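START domain-containing protein 10 (Homo sapiens, PDB 6SER) transfers phosphatidylcholine and phosphatidylethanolamine between membranes, preferring species with a palmitoyl or stearoyl chain at sn-1 and an unsaturated chain at sn-2. Local coordinates at residues Glu20-Pro25 with Tyr148-Pro153; Ile131-Trp136 with Leu247-Leu252. All coordinates share one frame; numbering follows the deposited sequence.

Contact 1 (Glu20-Pro25 with Tyr148-Pro153)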
loop_
_atom_site.group_PDB
_atom_site.type_symbol
_atom_site.label_atom_id
_atom_site.label_comp_id
_atom_site.label_asym_id
_atom_site.label_seq_id
_atom_site.Cartn_x
_atom_site.Cartn_y
_atom_site.Cartn_z
ATOM N N GLU A 20 -6.257 8.907 18.622
ATOM C CA GLU A 20 -5.452 9.587 19.682
ATOM C C GLU A 20 -3.982 9.843 19.316
ATOM O O GLU A 20 -3.542 10.991 19.527
ATOM C CB GLU A 20 -5.522 8.774 20.978
ATOM C CG GLU A 20 -6.933 8.614 21.515
ATOM C CD GLU A 20 -7.031 7.804 22.796
ATOM O OE1 GLU A 20 -5.980 7.356 23.293
ATOM O OE2 GLU A 20 -8.161 7.624 23.294
ATOM N N SER A 21 -3.247 8.870 18.771
ATOM C CA SER A 21 -1.841 9.162 18.424
ATOM C C SER A 21 -1.271 8.130 17.464
ATOM O O SER A 21 -1.884 7.169 17.215
ATOM C CB SER A 21 -0.981 9.410 19.617
ATOM O OG SER A 21 -1.361 10.564 20.307
ATOM N N VAL A 22 -0.108 8.419 16.942
ATOM C CA VAL A 22 0.548 7.547 16.026
ATOM C C VAL A 22 1.127 6.349 16.719
ATOM O O VAL A 22 1.729 6.477 17.729
ATOM C CB VAL A 22 1.619 8.308 15.267
ATOM C CG1 VAL A 22 2.183 7.468 14.156
ATOM C CG2 VAL A 22 1.046 9.572 14.698
ATOM N N GLN A 23 0.931 5.180 16.144
ATOM C CA GLN A 23 1.446 3.954 16.729
ATOM C C GLN A 23 2.181 3.141 15.682
ATOM O O GLN A 23 1.723 3.037 14.543
ATOM C CB GLN A 23 0.323 3.109 17.297
ATOM C CG GLN A 23 -0.481 3.786 18.374
ATOM C CD GLN A 23 -1.408 2.838 19.096
ATOM O OE1 GLN A 23 -1.237 2.582 20.293
ATOM N NE2 GLN A 23 -2.383 2.295 18.374
ATOM N N VAL A 24 3.306 2.550 16.067
ATOM C CA VAL A 24 3.877 1.524 15.180
ATOM C C VAL A 24 3.041 0.256 15.301
ATOM O O VAL A 24 2.656 -0.125 16.423
ATOM C CB VAL A 24 5.366 1.272 15.504
ATOM C CG1 VAL A 24 5.874 2.253 16.554
ATOM C CG2 VAL A 24 5.658 -0.171 15.893
ATOM N N PRO A 25 2.667 -0.378 14.192
ATOM C CA PRO A 25 1.741 -1.514 14.260
ATOM C C PRO A 25 2.262 -2.611 15.175
ATOM O O PRO A 25 3.417 -3.027 15.077
ATOM C CB PRO A 25 1.662 -1.980 12.804
ATOM C CG PRO A 25 1.947 -0.746 12.005
ATOM C CD PRO A 25 2.957 0.020 12.803
ATOM N N TYR A 148 -0.595 3.459 6.849
ATOM C CA TYR A 148 -1.686 4.406 7.052
ATOM C C TYR A 148 -1.070 5.796 7.149
ATOM O O TYR A 148 0.112 5.936 7.480
ATOM C CB TYR A 148 -2.510 4.076 8.307
ATOM C CG TYR A 148 -1.749 4.222 9.608
ATOM C CD1 TYR A 148 -1.790 5.414 10.320
ATOM C CD2 TYR A 148 -0.976 3.180 10.115
ATOM C CE1 TYR A 148 -1.100 5.570 11.502
ATOM C CE2 TYR A 148 -0.277 3.325 11.304
ATOM C CZ TYR A 148 -0.343 4.529 11.992
ATOM O OH TYR A 148 0.340 4.718 13.175
ATOM N N SER A 149 -1.867 6.820 6.844
ATOM C CA SER A 149 -1.321 8.163 6.712
ATOM C C SER A 149 -0.935 8.733 8.069
ATOM O O SER A 149 -1.487 8.367 9.112
ATOM C CB SER A 149 -2.315 9.107 6.029
ATOM O OG SER A 149 -2.252 8.988 4.623
ATOM N N VAL A 150 0.020 9.652 8.044
ATOM C CA VAL A 150 0.555 10.252 9.254
ATOM C C VAL A 150 1.018 11.659 8.894
ATOM O O VAL A 150 1.124 12.014 7.718
ATOM C CB VAL A 150 1.701 9.387 9.832
ATOM C CG1 VAL A 150 3.028 9.713 9.148
ATOM C CG2 VAL A 150 1.794 9.549 11.316
ATOM N N LYS A 151 1.284 12.479 9.903
ATOM C CA LYS A 151 1.772 13.832 9.674
ATOM C C LYS A 151 3.218 13.938 10.127
ATOM O O LYS A 151 3.557 13.530 11.243
ATOM C CB LYS A 151 0.904 14.865 10.398
ATOM C CG LYS A 151 -0.524 14.914 9.879
ATOM C CD LYS A 151 -1.386 15.868 10.700
ATOM C CE LYS A 151 -1.773 17.100 9.923
ATOM N NZ LYS A 151 -2.995 17.727 10.510
ATOM N N HIS A 152 4.063 14.464 9.247
ATOM C CA HIS A 152 5.465 14.691 9.545
ATOM C C HIS A 152 5.739 16.186 9.456
ATOM O O HIS A 152 5.504 16.783 8.393
ATOM C CB HIS A 152 6.352 13.915 8.569
ATOM C CG HIS A 152 7.810 13.983 8.890
ATOM N ND1 HIS A 152 8.512 15.168 8.916
ATOM C CD2 HIS A 152 8.703 13.007 9.189
ATOM C CE1 HIS A 152 9.773 14.922 9.220
ATOM N NE2 HIS A 152 9.915 13.618 9.392
ATOM N N PRO A 153 6.253 16.817 10.521
ATOM C CA PRO A 153 6.296 18.291 10.560
ATOM C C PRO A 153 7.039 18.919 9.396
ATOM O O PRO A 153 6.746 20.060 9.035
ATOM C CB PRO A 153 7.000 18.585 11.894
ATOM C CG PRO A 153 6.903 17.329 12.683
ATOM C CD PRO A 153 6.904 16.212 11.693
#
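In the START fold, the loop that leads into helix 27-38 lies across the sheet at strand 142-151, and here Val22 and Gln23 of the loop meet Tyr148 and Val150 of the strand. The backbones stay apart, with 7.3 Å from Val22 CA to Val150 CA, so side chains do most of the bridging. The polar part includes a hydrogen bond in which Tyr148 OH gives its proton to the backbone Gln23 O at 2.6 Å. The approach is bent, with a C=O...OH angle of 130°, and the hydroxyl is tilted 24° from the carbonyl plane; seen from the tyrosine, the carbonyl oxygen sits at the edge of the ring, close to its plane. CB of Tyr148 already heads for the loop, and CG between its own backbone N and carbonyl carbon (chi1 66°) carries the ring on to Gln23 O. Val22 CG1 lies 3.5 Å from Tyr148 OH, oblique to the ring.

Beside this bond the two valines cross at about a right angle. Val150 CG2 is received between both methyls of Val22, and its 3.5 Å distance to Val22 CG2 is tighter than usual van der Waals contact. Leu133 on the adjoining strand also touches Val22 and Tyr148, while Val16 and Leu17 lie against the tyrosine from earlier in the chain. A buried valine pair next to a tyrosine-to-backbone bond thus ties the N-terminal lead-in to the curved, largely antiparallel sheet of the helix-grip fold shared by START domains.

Contact 2 (Ile131-Trp136 with Leu247-Leu252)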
loop_
_atom_site.group_PDB
_atom_site.type_symbol
_atom_site.label_atom_id
_atom_site.label_comp_id
_atom_site.label_asym_id
_atom_site.label_seq_id
_atom_site.Cartn_x
_atom_site.Cartn_y
_atom_site.Cartn_z
ATOM N N ILE A 131 1.673 10.938 3.031
ATOM C CA ILE A 131 2.723 10.618 3.986
ATOM C C ILE A 131 2.184 9.467 4.814
ATOM O O ILE A 131 1.127 9.607 5.438
ATOM C CB ILE A 131 3.050 11.818 4.891
ATOM C CG1 ILE A 131 3.385 13.065 4.069
ATOM C CG2 ILE A 131 4.155 11.477 5.868
ATOM C CD1 ILE A 131 4.754 13.055 3.536
ATOM N N THR A 132 2.890 8.336 4.832
ATOM C CA THR A 132 2.378 7.136 5.481
ATOM C C THR A 132 3.416 6.521 6.410
ATOM O O THR A 132 4.621 6.603 6.163
ATOM C CB THR A 132 1.942 6.075 4.452
ATOM O OG1 THR A 132 3.029 5.804 3.562
ATOM C CG2 THR A 132 0.745 6.556 3.642
ATOM N N LEU A 133 2.932 5.905 7.485
ATOM C CA LEU A 133 3.742 5.011 8.295
ATOM C C LEU A 133 3.540 3.599 7.762
ATOM O O LEU A 133 2.410 3.107 7.708
ATOM C CB LEU A 133 3.363 5.109 9.771
ATOM C CG LEU A 133 4.220 4.374 10.812
ATOM C CD1 LEU A 133 3.900 4.921 12.181
ATOM C CD2 LEU A 133 3.984 2.865 10.817
ATOM N N ARG A 134 4.625 2.961 7.354
ATOM C CA ARG A 134 4.597 1.640 6.745
ATOM C C ARG A 134 5.277 0.659 7.685
ATOM O O ARG A 134 6.297 0.990 8.298
ATOM C CB ARG A 134 5.319 1.658 5.379
ATOM C CG ARG A 134 5.208 0.379 4.567
ATOM C CD ARG A 134 5.730 0.571 3.141
ATOM N NE ARG A 134 7.195 0.558 3.052
ATOM C CZ ARG A 134 7.969 1.646 3.038
ATOM N NH1 ARG A 134 9.294 1.524 2.941
ATOM N NH2 ARG A 134 7.430 2.857 3.120
ATOM N N SER A 135 4.719 -0.548 7.803
ATOM C CA SER A 135 5.372 -1.599 8.572
ATOM C C SER A 135 5.151 -2.954 7.919
ATOM O O SER A 135 4.108 -3.201 7.309
ATOM C CB SER A 135 4.878 -1.646 10.010
ATOM O OG SER A 135 5.753 -2.447 10.789
ATOM N N TRP A 136 6.140 -3.833 8.060
ATOM C CA TRP A 136 6.164 -5.093 7.334
ATOM C C TRP A 136 6.558 -6.236 8.253
ATOM O O TRP A 136 7.301 -6.051 9.220
ATOM C CB TRP A 136 7.126 -5.031 6.141
ATOM C CG TRP A 136 8.487 -4.485 6.451
ATOM C CD1 TRP A 136 9.621 -5.209 6.700
ATOM C CD2 TRP A 136 8.875 -3.102 6.510
ATOM N NE1 TRP A 136 10.687 -4.364 6.914
ATOM C CE2 TRP A 136 10.256 -3.068 6.812
ATOM C CE3 TRP A 136 8.193 -1.893 6.336
ATOM C CZ2 TRP A 136 10.967 -1.867 6.941
ATOM C CZ3 TRP A 136 8.895 -0.701 6.479
ATOM C CH2 TRP A 136 10.265 -0.697 6.775
ATOM N N LEU A 247 13.624 8.290 13.623
ATOM C CA LEU A 247 12.605 9.188 14.150
ATOM C C LEU A 247 12.028 8.623 15.439
ATOM O O LEU A 247 11.854 7.404 15.577
ATOM C CB LEU A 247 11.435 9.358 13.167
ATOM C CG LEU A 247 11.288 10.507 12.181
ATOM C CD1 LEU A 247 9.865 10.496 11.634
ATOM C CD2 LEU A 247 11.622 11.837 12.828
ATOM N N ALA A 248 11.678 9.517 16.363
ATOM C CA ALA A 248 10.849 9.141 17.501
ATOM C C ALA A 248 9.386 9.179 17.091
ATOM O O ALA A 248 8.973 10.025 16.293
ATOM C CB ALA A 248 11.069 10.066 18.698
ATOM N N LEU A 249 8.608 8.255 17.655
ATOM C CA LEU A 249 7.185 8.179 17.358
ATOM C C LEU A 249 6.470 9.486 17.686
ATOM O O LEU A 249 5.526 9.868 16.987
ATOM C CB LEU A 249 6.576 7.011 18.135
ATOM C CG LEU A 249 5.203 6.496 17.723
ATOM C CD1 LEU A 249 5.228 6.003 16.285
ATOM C CD2 LEU A 249 4.775 5.393 18.674
ATOM N N SER A 250 6.917 10.200 18.722
ATOM C CA SER A 250 6.223 11.416 19.130
ATOM C C SER A 250 6.523 12.608 18.229
ATOM O O SER A 250 5.877 13.649 18.379
ATOM C CB SER A 250 6.571 11.769 20.576
ATOM O OG SER A 250 7.949 12.068 20.693
ATOM N N GLU A 251 7.478 12.492 17.308
ATOM C CA GLU A 251 7.663 13.542 16.313
ATOM C C GLU A 251 6.610 13.495 15.209
ATOM O O GLU A 251 6.555 14.417 14.388
ATOM C CB GLU A 251 9.060 13.449 15.692
ATOM C CG GLU A 251 10.221 13.806 16.626
ATOM C CD GLU A 251 11.560 13.265 16.116
ATOM O OE1 GLU A 251 11.727 12.024 16.067
ATOM O OE2 GLU A 251 12.438 14.076 15.748
ATOM N N LEU A 252 5.787 12.455 15.159
ATOM C CA LEU A 252 4.729 12.340 14.168
ATOM C C LEU A 252 3.393 12.739 14.780
ATOM O O LEU A 252 3.207 12.692 15.997
ATOM C CB LEU A 252 4.645 10.912 13.617
ATOM C CG LEU A 252 5.897 10.414 12.892
ATOM C CD1 LEU A 252 5.790 8.924 12.583
ATOM C CD2 LEU A 252 6.133 11.220 11.624
#
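The backbones of Ile131-Trp136, an extended strand, and Leu247-Leu252, a loop with a 3-10 turn at residues 249-251, remain well separated, their nearest CA atoms being those of Leu133 and Leu252 at 9.4 Å. Leucine methyls span the gap. Leu133 CD1 stands 4.4 Å from Leu249 CD1 and equally 4.4 Å from Leu252 CD1, so one branch of the strand residue serves both partners. With CG anti to the backbone N (chi1 -172°), the Leu133 side chain extends from the sheet toward the turn. The contact is modest, burying 74 Å² in all, and purely apolar. It places the chain following the long helix 197-227 of the START domain against strand 127-139, just before that chain joins the sheet as the short strand 253-254. The 3-10 turn spans the two loop leucines: Leu252 N bonds back to Leu249 O at 3.2 Å, and Glu251 N to Ala248 O at 3.1 Å. Glu251 OE1 also accepts from Ala248 N, nearly along its C-O axis, although the modelled length is short enough to treat with caution. Leu108 of strand 99-109 touches both Leu133 and Leu252.

The two contacts are immediate neighbours, their centres about 6 Å apart and both on the same side of the chain's centre. Strands 127-139 and 142-151 follow each other in sequence and pair antiparallel, with Tyr148 O to Leu133 N and Val150 N to Ile131 O, each 2.8 Å, as probable hydrogen bonds between the contacts. Along the chain the segments alternate: 20-25, 131-136, 148-153, then 247-252. The peripheral segments meet as well, Leu249 CD2 packing on Val22 O at 3.4 Å. Chain from near the start and near the end of the modelled protein therefore settles side by side on the part of the START sheet that includes strands 127-139 and 142-151.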